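PDB 6JYZ: putative secreted endoglycosylceramidase from Rhodococcus hoagii, which probably hydrolyses the O-glycosidic bond linking the sugar to the ceramide in galactosylceramide-type glycolipids, as a member of glycoside hydrolase family 5. Local coordinates for residues Ala266-Phe271 against Arg312-Ala317; Leu220-Pro225 against His292-Ser297; Phe186-Gln191 against Gly226-Phe231. All coordinates share one frame; numbering follows the deposited sequence.

Interaction 1. Residues Ala266-Phe271 against Arg312-Ala317; sequences ALWSAF and RIAVAA
W268 reaches across to I313, A314 and A317 with the far corner of its indole, and the contact is entirely apolar. The tryptophan sits on the short helix 268-271, and its partners line one side of helix 307-321, an outer helix of the (beta/alpha)8 barrel expected of this family. With CG set opposite the backbone N (chi1 -166°), the ring system is carried off its own short helix and out toward the neighbour.

Two atoms of the six-membered ring do the touching. CH2 of W268 meets the methyl CG2 of I313 at 3.8 Å, and the same W268 CH2 lies 4.2 Å from CB of A317, one helical turn further on. Beside it, CZ2 of W268 rests 3.9 Å from CA of A314 and 4.1 Å from that residue's CB. All three partners approach obliquely, and the two alanine methyls are short enough to let the indole come close to the helix backbone. In I313 it is CG2, not the longer CG1 branch, that meets the ring.

No hydrogen bond crosses between the two segments. W268 also packs on D274 and P291, and an isopropyl alcohol, probably from the crystallisation liquor, lies about 4 Å from its side chain.

Replacing W268 by an alanine would probably open a gap facing I313 and A317 and take away the contact of 266-271 with residues 312-317.

With carbon meeting carbon throughout, the contact depends on shape and exclusion of water, and no hydrogen bond between the two segments fixes the ring angle.

Interaction 2. Residues Leu220-Pro225 against His292-Ser297; sequences LNEPNP and HLYSQS
E222 sends CG opposite its carbonyl carbon and runs on extended through chi2 (-168°), while H292 likewise swings its ring opposite its own carbonyl carbon, so that carboxylate and imidazole meet between the two loops. ND1 of H292 donates to OE2 of E222 at 2.7 Å, a nearly straight bond (165° at the hydrogen). The oxygen is taken on its anti side and lies close to the imidazole plane, although carboxylate and ring are turned 41° from each other. S269 OG is a second hydrogen-bonding partner of E222 OE2, and the two together should limit rotation of the carboxylate. The aliphatic part joins in as well, with CG of E222 3.6 Å from CE1 of H292.

N221, E222 and P223 spell the Asn-Glu-Pro signature of family 5, following strand 214-218 of the barrel; in relatives its glutamate is the catalytic acid/base, and E222 probably has that role here. E329, on strand 326-330, packs against N221, E222 and H292.

N221 comes in at the ring edge of H292, its OD1 3.2 Å from CE1 and near the imidazole plane. The hydrogen bond to that oxygen comes from R83 NH2, while N221 ND2 is held by the backbone O of Q126. Y294 adds a looser touch, CE2 standing 4.1 Å from OE2 of E222 at the ring edge, with its hydroxyl hydrogen-bonded to E329 OE1.

Interaction 3. Residues Phe186-Gln191 against Gly226-Phe231; sequences FYDDEQ and GLRDPF
At the C-terminal end of helix 177-187, closed by a Schellman motif in which D189 takes positive phi, Y187 and D188 face G226 and R228 of the loop leading into helix 230-251. The Y187 ring presents its edge to the glycine, CE2 lying 4.1 Å from N of G226. G226 has positive phi (70°), and a beta carbon here would crowd Y187 CD2. The hydroxyl of Y187 is hydrogen-bonded to the backbone O of N224, two residues before G226 in the same loop.

Both helices pack outside the strands of the (beta/alpha)8 barrel expected of family 5, and Y187 also touches Q236 and I237 of helix 230-251. D188 and R228 are linked through water. D188 OD2 and R228 NH2 stay 4.2 Å apart, with the carboxylate oxygen well out of the guanidinium plane, so no N-H points at it. Instead two waters bridge, each accepting from NH2 of R228: one donates to D188 OD2 at 2.7 Å, the other to D188 OD1 at 2.8 Å. R228 also turns NH1 back to its neighbour, 3.0 Å from O of L227 and above that carbonyl plane. Next along, D229 is the N-cap of helix 230-251, its OD2 accepting from N of F231 at 2.9 Å.

How the interactions relate
Following the chain, helix 177-187 ends in 186-191, and interaction 3 closes a loop of 34 residues when 226-231 returns to it. Interaction 2 has already opened at 220-225, so these two cross; they share one continuous run, 220-231, from just after strand 214-218 into helix 230-251. Interaction 1 opens at 266-271, before interaction 2 closes at 292-297, and itself closes at 312-317; these two cross as well, whereas 3 and 1 follow in series. A backbone bond from A266 N to P223 O ties interaction 1 to 2, and L267 packs on P230 of interaction 3. Together they join barrel loops to the surrounding helices.

Interaction 1. Residues Ala266-Phe271 against Arg312-Ala317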
ATOM      1  N   ALA A 266     -13.143   2.973  -0.829  1.00  8.88           N
ATOM      2  CA  ALA A 266     -13.045   1.748  -0.044  1.00  9.59           C
ATOM      3  C   ALA A 266     -13.989   0.655  -0.543  1.00  9.49           C
ATOM      4  O   ALA A 266     -13.747  -0.506  -0.219  1.00 10.14           O
ATOM      5  CB  ALA A 266     -13.398   2.089   1.403  1.00 10.57           C
ATOM      6  N   LEU A 267     -15.077   1.009  -1.234  1.00  8.92           N
ATOM      7  CA  LEU A 267     -15.956  -0.043  -1.734  1.00  9.41           C
ATOM      8  C   LEU A 267     -15.224  -1.019  -2.620  1.00  9.25           C
ATOM      9  O   LEU A 267     -15.605  -2.208  -2.670  1.00  9.74           O
ATOM     10  CB  LEU A 267     -17.143   0.563  -2.499  1.00 10.59           C
ATOM     11  CG  LEU A 267     -18.033   1.425  -1.611  1.00 11.60           C
ATOM     12  CD1 LEU A 267     -19.088   2.120  -2.491  1.00 14.90           C
ATOM     13  CD2 LEU A 267     -18.715   0.667  -0.494  1.00 15.00           C
ATOM     14  N   TRP A 268     -14.198  -0.626  -3.365  1.00  8.56           N
ATOM     15  CA  TRP A 268     -13.475  -1.603  -4.205  1.00  8.84           C
ATOM     16  C   TRP A 268     -12.929  -2.714  -3.352  1.00  9.24           C
ATOM     17  O   TRP A 268     -12.893  -3.886  -3.793  1.00  9.60           O
ATOM     18  CB  TRP A 268     -12.332  -0.883  -4.948  1.00  9.09           C
ATOM     19  CG  TRP A 268     -11.752  -1.721  -6.066  1.00  8.80           C
ATOM     20  CD1 TRP A 268     -11.044  -2.902  -5.955  1.00  9.27           C
ATOM     21  CD2 TRP A 268     -11.863  -1.442  -7.462  1.00  8.89           C
ATOM     22  NE1 TRP A 268     -10.722  -3.367  -7.222  1.00  9.61           N
ATOM     23  CE2 TRP A 268     -11.217  -2.505  -8.152  1.00  8.93           C
ATOM     24  CE3 TRP A 268     -12.399  -0.401  -8.207  1.00  9.27           C
ATOM     25  CZ2 TRP A 268     -11.124  -2.526  -9.550  1.00  9.44           C
ATOM     26  CZ3 TRP A 268     -12.317  -0.424  -9.596  1.00  9.80           C
ATOM     27  CH2 TRP A 268     -11.697  -1.495 -10.255  1.00  9.53           C
ATOM     28  N   SER A 269     -12.497  -2.422  -2.131  1.00  8.72           N
ATOM     29  CA  SER A 269     -11.942  -3.442  -1.250  1.00  9.71           C
ATOM     30  C   SER A 269     -12.952  -4.439  -0.745  1.00 11.03           C
ATOM     31  O   SER A 269     -12.506  -5.440  -0.113  1.00 12.58           O
ATOM     32  CB  SER A 269     -11.268  -2.798  -0.046  1.00 10.01           C
ATOM     33  OG  SER A 269     -10.222  -1.981  -0.517  1.00 10.97           O
ATOM     34  N   ALA A 270     -14.252  -4.185  -0.919  1.00 10.50           N
ATOM     35  CA  ALA A 270     -15.293  -5.150  -0.524  1.00 10.92           C
ATOM     36  C   ALA A 270     -15.993  -5.778  -1.715  1.00  9.77           C
ATOM     37  O   ALA A 270     -16.657  -6.819  -1.534  1.00 10.67           O
ATOM     38  CB  ALA A 270     -16.308  -4.398   0.324  1.00 13.81           C
ATOM     39  N   PHE A 271     -15.885  -5.233  -2.913  1.00  9.83           N
ATOM     40  CA  PHE A 271     -16.644  -5.731  -4.050  1.00 10.07           C
ATOM     41  C   PHE A 271     -15.765  -6.108  -5.225  1.00 10.74           C
ATOM     42  O   PHE A 271     -16.267  -6.815  -6.136  1.00 10.91           O
ATOM     43  CB  PHE A 271     -17.637  -4.666  -4.556  1.00 11.56           C
ATOM     44  CG  PHE A 271     -18.732  -4.409  -3.545  1.00 11.97           C
ATOM     45  CD1 PHE A 271     -19.792  -5.341  -3.449  1.00 14.58           C
ATOM     46  CD2 PHE A 271     -18.620  -3.454  -2.552  1.00 15.25           C
ATOM     47  CE1 PHE A 271     -20.783  -5.143  -2.486  1.00 15.62           C
ATOM     48  CE2 PHE A 271     -19.590  -3.307  -1.555  1.00 16.74           C
ATOM     49  CZ  PHE A 271     -20.668  -4.169  -1.571  1.00 16.01           C
ATOM     50  N   ARG A 312      -8.582  -8.590 -14.007  1.00 10.31           N
ATOM     51  CA  ARG A 312      -9.034  -8.097 -15.301  1.00 11.50           C
ATOM     52  C   ARG A 312      -9.820  -6.793 -15.166  1.00 10.36           C
ATOM     53  O   ARG A 312      -9.632  -5.882 -15.966  1.00 10.57           O
ATOM     54  CB  ARG A 312      -9.923  -9.148 -16.049  1.00 12.59           C
ATOM     55  CG  ARG A 312      -9.024 -10.315 -16.508  1.00 15.33           C
ATOM     56  CD  ARG A 312      -9.925 -11.324 -17.279  1.00 17.71           C
ATOM     57  NE  ARG A 312      -9.118 -12.518 -17.530  1.00 25.51           N
ATOM     58  CZ  ARG A 312      -9.142 -13.661 -16.843  1.00 22.48           C
ATOM     59  NH1 ARG A 312     -10.016 -13.878 -15.871  1.00 23.31           N
ATOM     60  NH2 ARG A 312      -8.318 -14.640 -17.234  1.00 28.39           N
ATOM     61  N   ILE A 313     -10.650  -6.686 -14.124  1.00 10.14           N
ATOM     62  CA  ILE A 313     -11.410  -5.458 -13.908  1.00 10.65           C
ATOM     63  C   ILE A 313     -10.465  -4.303 -13.599  1.00  9.81           C
ATOM     64  O   ILE A 313     -10.581  -3.222 -14.140  1.00 10.18           O
ATOM     65  CB  ILE A 313     -12.391  -5.698 -12.747  1.00 11.30           C
ATOM     66  CG1 ILE A 313     -13.456  -6.737 -13.148  1.00 12.67           C
ATOM     67  CG2 ILE A 313     -13.051  -4.376 -12.373  1.00 12.52           C
ATOM     68  CD1 ILE A 313     -14.286  -7.269 -11.967  1.00 14.57           C
ATOM     69  N   ALA A 314      -9.484  -4.560 -12.713  1.00  9.97           N
ATOM     70  CA  ALA A 314      -8.541  -3.511 -12.341  1.00  9.59           C
ATOM     71  C   ALA A 314      -7.677  -3.068 -13.519  1.00  9.74           C
ATOM     72  O   ALA A 314      -7.375  -1.893 -13.676  1.00  9.61           O
ATOM     73  CB  ALA A 314      -7.669  -4.001 -11.200  1.00 10.13           C
ATOM     74  N   VAL A 315      -7.249  -4.038 -14.347  1.00 10.19           N
ATOM     75  CA  VAL A 315      -6.426  -3.742 -15.512  1.00 10.72           C
ATOM     76  C   VAL A 315      -7.238  -2.904 -16.521  1.00 10.15           C
ATOM     77  O   VAL A 315      -6.732  -1.937 -17.093  1.00 10.58           O
ATOM     78  CB  VAL A 315      -5.941  -5.063 -16.156  1.00 10.42           C
ATOM     79  CG1 VAL A 315      -5.383  -4.869 -17.573  1.00 11.91           C
ATOM     80  CG2 VAL A 315      -4.899  -5.732 -15.287  1.00 11.56           C
ATOM     81  N   ALA A 316      -8.531  -3.244 -16.707  1.00 10.46           N
ATOM     82  CA  ALA A 316      -9.342  -2.446 -17.621  1.00 10.44           C
ATOM     83  C   ALA A 316      -9.552  -1.033 -17.101  1.00 10.53           C
ATOM     84  O   ALA A 316      -9.530  -0.055 -17.847  1.00 10.94           O
ATOM     85  CB  ALA A 316     -10.694  -3.113 -17.846  1.00 11.92           C
ATOM     86  N   ALA A 317      -9.737  -0.889 -15.788  1.00 10.88           N
ATOM     87  CA  ALA A 317      -9.897   0.452 -15.178  1.00 10.32           C
ATOM     88  C   ALA A 317      -8.611   1.269 -15.364  1.00 10.13           C
ATOM     89  O   ALA A 317      -8.639   2.422 -15.747  1.00 10.90           O
ATOM     90  CB  ALA A 317     -10.258   0.297 -13.711  1.00 10.83           C
TER

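Interaction 2. Residues Leu220-Pro225 against His292-Ser297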
ATOM      1  N   LEU A 220      -4.708   9.114  -0.408  1.00  9.22           N
ATOM      2  CA  LEU A 220      -5.486   8.779   0.787  1.00  8.29           C
ATOM      3  C   LEU A 220      -5.857   7.313   0.705  1.00  8.51           C
ATOM      4  O   LEU A 220      -6.444   6.874  -0.338  1.00  9.30           O
ATOM      5  CB  LEU A 220      -6.748   9.639   0.888  1.00 10.04           C
ATOM      6  CG  LEU A 220      -7.602   9.442   2.143  1.00 10.68           C
ATOM      7  CD1 LEU A 220      -6.808   9.748   3.406  1.00 11.95           C
ATOM      8  CD2 LEU A 220      -8.829  10.311   2.048  1.00 12.49           C
ATOM      9  N   ASN A 221      -5.572   6.563   1.745  1.00  8.50           N
ATOM     10  CA  ASN A 221      -5.931   5.140   1.726  1.00  8.38           C
ATOM     11  C   ASN A 221      -7.442   4.995   1.770  1.00  8.19           C
ATOM     12  O   ASN A 221      -8.116   5.696   2.569  1.00  9.36           O
ATOM     13  CB  ASN A 221      -5.398   4.500   2.998  1.00  8.47           C
ATOM     14  CG  ASN A 221      -5.792   3.039   3.063  1.00  9.09           C
ATOM     15  OD1 ASN A 221      -5.356   2.249   2.209  1.00  9.38           O
ATOM     16  ND2 ASN A 221      -6.556   2.639   4.053  1.00  9.96           N
ATOM     17  N   GLU A 222      -7.971   4.069   0.978  1.00  8.38           N
ATOM     18  CA  GLU A 222      -9.389   3.613   0.971  1.00  9.15           C
ATOM     19  C   GLU A 222     -10.342   4.741   1.332  1.00  9.35           C
ATOM     20  O   GLU A 222     -11.136   4.617   2.302  1.00  9.17           O
ATOM     21  CB  GLU A 222      -9.554   2.413   1.889  1.00 10.24           C
ATOM     22  CG  GLU A 222      -8.750   1.235   1.393  1.00  9.81           C
ATOM     23  CD  GLU A 222      -9.047  -0.094   2.053  1.00 11.90           C
ATOM     24  OE1 GLU A 222      -9.651  -0.090   3.133  1.00 14.02           O
ATOM     25  OE2 GLU A 222      -8.572  -1.159   1.546  1.00 11.59           O
ATOM     26  N   PRO A 223     -10.418   5.807   0.519  1.00  8.50           N
ATOM     27  CA  PRO A 223     -11.329   6.897   0.890  1.00  8.85           C
ATOM     28  C   PRO A 223     -12.759   6.376   1.034  1.00  9.22           C
ATOM     29  O   PRO A 223     -13.252   5.690   0.132  1.00  9.31           O
ATOM     30  CB  PRO A 223     -11.191   7.897  -0.249  1.00  9.67           C
ATOM     31  CG  PRO A 223      -9.851   7.582  -0.849  1.00 12.00           C
ATOM     32  CD  PRO A 223      -9.661   6.073  -0.707  1.00  9.82           C
ATOM     33  N   ASN A 224     -13.413   6.673   2.149  1.00  8.99           N
ATOM     34  CA  ASN A 224     -14.754   6.152   2.298  1.00  9.23           C
ATOM     35  C   ASN A 224     -15.756   6.991   1.475  1.00 10.01           C
ATOM     36  O   ASN A 224     -15.485   8.168   1.162  1.00 10.18           O
ATOM     37  CB  ASN A 224     -15.197   6.139   3.759  1.00  9.96           C
ATOM     38  CG  ASN A 224     -14.485   5.124   4.641  1.00 10.84           C
ATOM     39  OD1 ASN A 224     -13.344   4.555   4.305  1.00 12.72           O
ATOM     40  ND2 ASN A 224     -15.010   4.867   5.777  1.00 10.86           N
ATOM     41  N   PRO A 225     -16.939   6.471   1.138  1.00  9.68           N
ATOM     42  CA  PRO A 225     -17.913   7.257   0.387  1.00 10.25           C
ATOM     43  C   PRO A 225     -18.435   8.505   1.087  1.00 10.09           C
ATOM     44  O   PRO A 225     -18.974   9.388   0.441  1.00 11.05           O
ATOM     45  CB  PRO A 225     -19.042   6.233   0.121  1.00 11.61           C
ATOM     46  CG  PRO A 225     -18.347   4.904   0.134  1.00 12.90           C
ATOM     47  CD  PRO A 225     -17.300   5.050   1.225  1.00 11.42           C
ATOM     48  N   HIS A 292      -7.333  -1.977  -4.241  1.00  8.35           N
ATOM     49  CA  HIS A 292      -6.911  -3.047  -3.349  1.00  9.14           C
ATOM     50  C   HIS A 292      -7.636  -4.314  -3.753  1.00  9.16           C
ATOM     51  O   HIS A 292      -8.869  -4.374  -3.750  1.00  9.39           O
ATOM     52  CB  HIS A 292      -7.145  -2.709  -1.868  1.00  8.51           C
ATOM     53  CG  HIS A 292      -6.389  -1.454  -1.506  1.00  8.86           C
ATOM     54  ND1 HIS A 292      -6.580  -0.816  -0.289  1.00  9.26           N
ATOM     55  CD2 HIS A 292      -5.421  -0.765  -2.186  1.00  8.75           C
ATOM     56  CE1 HIS A 292      -5.733   0.236  -0.244  1.00  8.84           C
ATOM     57  NE2 HIS A 292      -5.025   0.311  -1.378  1.00  9.33           N
ATOM     58  N   LEU A 293      -6.839  -5.296  -4.177  1.00  9.49           N
ATOM     59  CA  LEU A 293      -7.412  -6.491  -4.874  1.00  9.18           C
ATOM     60  C   LEU A 293      -7.708  -7.603  -3.896  1.00  9.40           C
ATOM     61  O   LEU A 293      -6.912  -8.536  -3.704  1.00  9.86           O
ATOM     62  CB  LEU A 293      -6.448  -6.955  -5.967  1.00  9.76           C
ATOM     63  CG  LEU A 293      -6.103  -5.906  -7.013  1.00 10.14           C
ATOM     64  CD1 LEU A 293      -5.239  -6.511  -8.148  1.00 12.21           C
ATOM     65  CD2 LEU A 293      -7.354  -5.328  -7.668  1.00 11.24           C
ATOM     66  N   TYR A 294      -8.859  -7.494  -3.233  1.00 10.36           N
ATOM     67  CA  TYR A 294      -9.262  -8.387  -2.158  1.00 10.44           C
ATOM     68  C   TYR A 294     -10.287  -9.449  -2.597  1.00  9.80           C
ATOM     69  O   TYR A 294     -10.807 -10.163  -1.725  1.00 10.40           O
ATOM     70  CB  TYR A 294      -9.789  -7.580  -0.952  1.00  9.81           C
ATOM     71  CG  TYR A 294      -8.676  -6.988  -0.101  1.00  9.34           C
ATOM     72  CD1 TYR A 294      -7.704  -7.768   0.523  1.00 10.23           C
ATOM     73  CD2 TYR A 294      -8.569  -5.626   0.117  1.00 10.83           C
ATOM     74  CE1 TYR A 294      -6.746  -7.245   1.379  1.00 10.28           C
ATOM     75  CE2 TYR A 294      -7.627  -5.057   0.972  1.00 10.77           C
ATOM     76  CZ  TYR A 294      -6.715  -5.877   1.593  1.00 10.71           C
ATOM     77  OH  TYR A 294      -5.770  -5.430   2.485  1.00 12.14           O
ATOM     78  N   SER A 295     -10.509  -9.608  -3.910  1.00  9.41           N
ATOM     79  CA  SER A 295     -11.414 -10.646  -4.401  1.00 10.05           C
ATOM     80  C   SER A 295     -10.956 -12.021  -3.919  1.00 10.85           C
ATOM     81  O   SER A 295      -9.780 -12.377  -3.984  1.00 10.63           O
ATOM     82  CB  SER A 295     -11.569 -10.598  -5.859  1.00 11.00           C
ATOM     83  OG  SER A 295     -12.114  -9.344  -6.294  1.00 11.46           O
ATOM     84  N   GLN A 296     -11.935 -12.777  -3.434  1.00 10.40           N
ATOM     85  CA  GLN A 296     -11.767 -14.139  -2.883  1.00 11.68           C
ATOM     86  C   GLN A 296     -10.923 -14.131  -1.629  1.00 10.89           C
ATOM     87  O   GLN A 296     -10.460 -15.209  -1.167  1.00 13.44           O
ATOM     88  CB  GLN A 296     -11.301 -15.178  -3.912  1.00 12.08           C
ATOM     89  CG  GLN A 296     -12.271 -15.226  -5.042  1.00 13.39           C
ATOM     90  CD  GLN A 296     -12.092 -16.441  -5.914  1.00 14.67           C
ATOM     91  OE1 GLN A 296     -11.217 -16.545  -6.763  1.00 13.95           O
ATOM     92  NE2 GLN A 296     -13.006 -17.386  -5.735  1.00 21.77           N
ATOM     93  N   SER A 297     -10.739 -12.974  -0.979  1.00 11.10           N
ATOM     94  CA  SER A 297     -10.147 -12.867   0.323  1.00 10.59           C
ATOM     95  C   SER A 297     -11.177 -12.343   1.334  1.00 12.18           C
ATOM     96  O   SER A 297     -11.587 -13.049   2.241  1.00 13.11           O
ATOM     97  CB  SER A 297      -8.864 -12.011   0.354  1.00 10.93           C
ATOM     98  OG  SER A 297      -8.389 -11.971   1.652  1.00 11.73           O
TER

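Interaction 3. Residues Phe186-Gln191 against Gly226-Phe231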
ATOM      1  N   PHE A 186     -15.199  16.232   5.531  1.00  9.41           N
ATOM      2  CA  PHE A 186     -13.943  16.385   4.806  1.00  9.22           C
ATOM      3  C   PHE A 186     -14.187  16.661   3.338  1.00  8.88           C
ATOM      4  O   PHE A 186     -13.589  17.613   2.756  1.00  9.47           O
ATOM      5  CB  PHE A 186     -13.122  15.120   4.989  1.00  9.67           C
ATOM      6  CG  PHE A 186     -11.918  14.992   4.115  1.00 10.08           C
ATOM      7  CD1 PHE A 186     -10.719  15.641   4.445  1.00 10.28           C
ATOM      8  CD2 PHE A 186     -12.000  14.242   2.966  1.00 10.58           C
ATOM      9  CE1 PHE A 186      -9.612  15.509   3.618  1.00 11.13           C
ATOM     10  CE2 PHE A 186     -10.906  14.129   2.111  1.00 12.13           C
ATOM     11  CZ  PHE A 186      -9.688  14.760   2.440  1.00 11.57           C
ATOM     12  N   TYR A 187     -15.042  15.881   2.638  1.00  9.06           N
ATOM     13  CA  TYR A 187     -15.222  16.137   1.212  1.00  9.31           C
ATOM     14  C   TYR A 187     -15.837  17.519   0.972  1.00 10.90           C
ATOM     15  O   TYR A 187     -15.520  18.136  -0.073  1.00 12.16           O
ATOM     16  CB  TYR A 187     -16.101  15.032   0.581  1.00  9.60           C
ATOM     17  CG  TYR A 187     -15.438  13.690   0.582  1.00  9.22           C
ATOM     18  CD1 TYR A 187     -14.170  13.509  -0.009  1.00 10.10           C
ATOM     19  CD2 TYR A 187     -16.038  12.587   1.204  1.00  9.06           C
ATOM     20  CE1 TYR A 187     -13.565  12.258   0.017  1.00  9.50           C
ATOM     21  CE2 TYR A 187     -15.477  11.317   1.168  1.00  9.38           C
ATOM     22  CZ  TYR A 187     -14.197  11.188   0.619  1.00  9.74           C
ATOM     23  OH  TYR A 187     -13.573   9.949   0.638  1.00  9.83           O
ATOM     24  N   ASP A 188     -16.694  17.954   1.893  1.00 10.07           N
ATOM     25  CA  ASP A 188     -17.305  19.298   1.771  1.00 11.46           C
ATOM     26  C   ASP A 188     -16.390  20.407   2.274  1.00 12.08           C
ATOM     27  O   ASP A 188     -16.761  21.571   2.210  1.00 12.36           O
ATOM     28  CB  ASP A 188     -18.660  19.283   2.465  1.00 13.46           C
ATOM     29  CG  ASP A 188     -19.633  18.344   1.677  1.00 13.70           C
ATOM     30  OD1 ASP A 188     -19.517  18.264   0.459  1.00 18.90           O
ATOM     31  OD2 ASP A 188     -20.480  17.883   2.284  1.00 19.50           O
ATOM     32  N   ASP A 189     -15.203  20.072   2.769  1.00 10.41           N
ATOM     33  CA  ASP A 189     -14.203  21.039   3.254  1.00 11.33           C
ATOM     34  C   ASP A 189     -14.810  21.852   4.396  1.00 11.18           C
ATOM     35  O   ASP A 189     -14.484  23.040   4.568  1.00 12.38           O
ATOM     36  CB  ASP A 189     -13.648  21.942   2.145  1.00 11.53           C
ATOM     37  CG  ASP A 189     -12.278  22.501   2.450  1.00 12.79           C
ATOM     38  OD1 ASP A 189     -11.576  22.058   3.359  1.00 11.98           O
ATOM     39  OD2 ASP A 189     -11.909  23.393   1.627  1.00 16.46           O
ATOM     40  N   GLU A 190     -15.603  21.245   5.273  1.00 11.08           N
ATOM     41  CA  GLU A 190     -16.122  21.964   6.446  1.00 11.28           C
ATOM     42  C   GLU A 190     -14.932  22.365   7.305  1.00 11.90           C
ATOM     43  O   GLU A 190     -13.990  21.602   7.530  1.00 11.40           O
ATOM     44  CB  GLU A 190     -17.016  21.036   7.265  1.00 13.69           C
ATOM     45  CG  GLU A 190     -18.355  20.732   6.651  1.00 18.08           C
ATOM     46  CD  GLU A 190     -19.252  19.890   7.553  1.00 20.46           C
ATOM     47  OE1 GLU A 190     -19.049  19.794   8.766  1.00 21.16           O
ATOM     48  OE2 GLU A 190     -20.140  19.299   6.956  1.00 24.66           O
ATOM     49  N   GLN A 191     -14.968  23.621   7.780  1.00 13.20           N
ATOM     50  CA  GLN A 191     -13.931  24.198   8.627  1.00 12.49           C
ATOM     51  C   GLN A 191     -12.583  24.164   7.905  1.00 12.07           C
ATOM     52  O   GLN A 191     -11.536  24.233   8.568  1.00 14.08           O
ATOM     53  CB  GLN A 191     -13.912  23.568  10.009  1.00 13.29           C
ATOM     54  CG  GLN A 191     -15.241  23.784  10.745  1.00 14.93           C
ATOM     55  CD  GLN A 191     -15.186  23.185  12.140  1.00 18.36           C
ATOM     56  OE1 GLN A 191     -14.129  22.901  12.754  1.00 19.66           O
ATOM     57  NE2 GLN A 191     -16.356  22.957  12.679  1.00 21.72           N
ATOM     58  N   GLY A 226     -18.289   8.562   2.429  1.00 10.15           N
ATOM     59  CA  GLY A 226     -18.967   9.643   3.149  1.00 10.61           C
ATOM     60  C   GLY A 226     -20.480   9.395   3.122  1.00  9.10           C
ATOM     61  O   GLY A 226     -20.949   8.310   3.457  1.00 11.32           O
ATOM     62  N   LEU A 227     -21.188  10.459   2.823  1.00  9.40           N
ATOM     63  CA  LEU A 227     -22.654  10.399   2.717  1.00  9.04           C
ATOM     64  C   LEU A 227     -23.113  10.366   1.280  1.00  9.95           C
ATOM     65  O   LEU A 227     -24.232  10.801   0.956  1.00 10.48           O
ATOM     66  CB  LEU A 227     -23.315  11.528   3.522  1.00 10.26           C
ATOM     67  CG  LEU A 227     -23.027  11.460   5.028  1.00 11.24           C
ATOM     68  CD1 LEU A 227     -23.601  12.706   5.727  1.00 12.03           C
ATOM     69  CD2 LEU A 227     -23.589  10.227   5.657  1.00 12.24           C
ATOM     70  N   ARG A 228     -22.271   9.858   0.386  1.00  9.28           N
ATOM     71  CA  ARG A 228     -22.609   9.783  -1.027  1.00  9.03           C
ATOM     72  C   ARG A 228     -22.656   8.350  -1.511  1.00  9.70           C
ATOM     73  O   ARG A 228     -22.072   7.454  -0.934  1.00 10.43           O
ATOM     74  CB  ARG A 228     -21.595  10.613  -1.841  1.00  9.53           C
ATOM     75  CG  ARG A 228     -21.679  12.093  -1.495  1.00 10.30           C
ATOM     76  CD  ARG A 228     -23.012  12.769  -1.842  1.00 10.33           C
ATOM     77  NE  ARG A 228     -23.023  14.178  -1.455  1.00 10.93           N
ATOM     78  CZ  ARG A 228     -23.446  14.606  -0.298  1.00 11.08           C
ATOM     79  NH1 ARG A 228     -23.894  13.810   0.636  1.00 12.16           N
ATOM     80  NH2 ARG A 228     -23.375  15.948  -0.094  1.00 13.80           N
ATOM     81  N   ASP A 229     -23.417   8.144  -2.594  1.00  9.66           N
ATOM     82  CA  ASP A 229     -23.424   6.849  -3.290  1.00  9.82           C
ATOM     83  C   ASP A 229     -22.124   6.661  -4.042  1.00 10.31           C
ATOM     84  O   ASP A 229     -21.279   7.577  -4.098  1.00 11.64           O
ATOM     85  CB  ASP A 229     -24.607   6.837  -4.290  1.00 11.10           C
ATOM     86  CG  ASP A 229     -24.137   7.559  -5.571  1.00 12.27           C
ATOM     87  OD1 ASP A 229     -23.674   8.697  -5.512  1.00 13.39           O
ATOM     88  OD2 ASP A 229     -24.144   6.887  -6.701  1.00 15.46           O
ATOM     89  N   PRO A 230     -21.886   5.549  -4.733  1.00 10.14           N
ATOM     90  CA  PRO A 230     -20.600   5.341  -5.428  1.00  9.98           C
ATOM     91  C   PRO A 230     -20.296   6.373  -6.468  1.00 10.30           C
ATOM     92  O   PRO A 230     -19.115   6.749  -6.606  1.00 10.65           O
ATOM     93  CB  PRO A 230     -20.763   3.949  -6.050  1.00 10.94           C
ATOM     94  CG  PRO A 230     -21.651   3.260  -5.013  1.00 11.40           C
ATOM     95  CD  PRO A 230     -22.714   4.317  -4.683  1.00 10.66           C
ATOM     96  N   PHE A 231     -21.266   6.865  -7.257  1.00 10.28           N
ATOM     97  CA  PHE A 231     -20.913   7.840  -8.279  1.00 10.59           C
ATOM     98  C   PHE A 231     -20.549   9.206  -7.709  1.00 11.07           C
ATOM     99  O   PHE A 231     -19.539   9.806  -8.103  1.00 11.71           O
ATOM    100  CB  PHE A 231     -22.047   8.000  -9.330  1.00 12.40           C
ATOM    101  CG  PHE A 231     -22.296   6.750 -10.121  1.00 13.44           C
ATOM    102  CD1 PHE A 231     -21.273   6.271 -10.921  1.00 13.67           C
ATOM    103  CD2 PHE A 231     -23.511   6.095 -10.065  1.00 14.41           C
ATOM    104  CE1 PHE A 231     -21.431   5.079 -11.645  1.00 16.45           C
ATOM    105  CE2 PHE A 231     -23.672   4.921 -10.811  1.00 14.82           C
ATOM    106  CZ  PHE A 231     -22.637   4.439 -11.555  1.00 16.18           C
TER
HETATM  107  O   HOH W   1     -23.174  17.732   2.161  1.00 25.43           O
HETATM  108  O   HOH W   2     -21.681  17.852  -1.266  1.00 28.01           O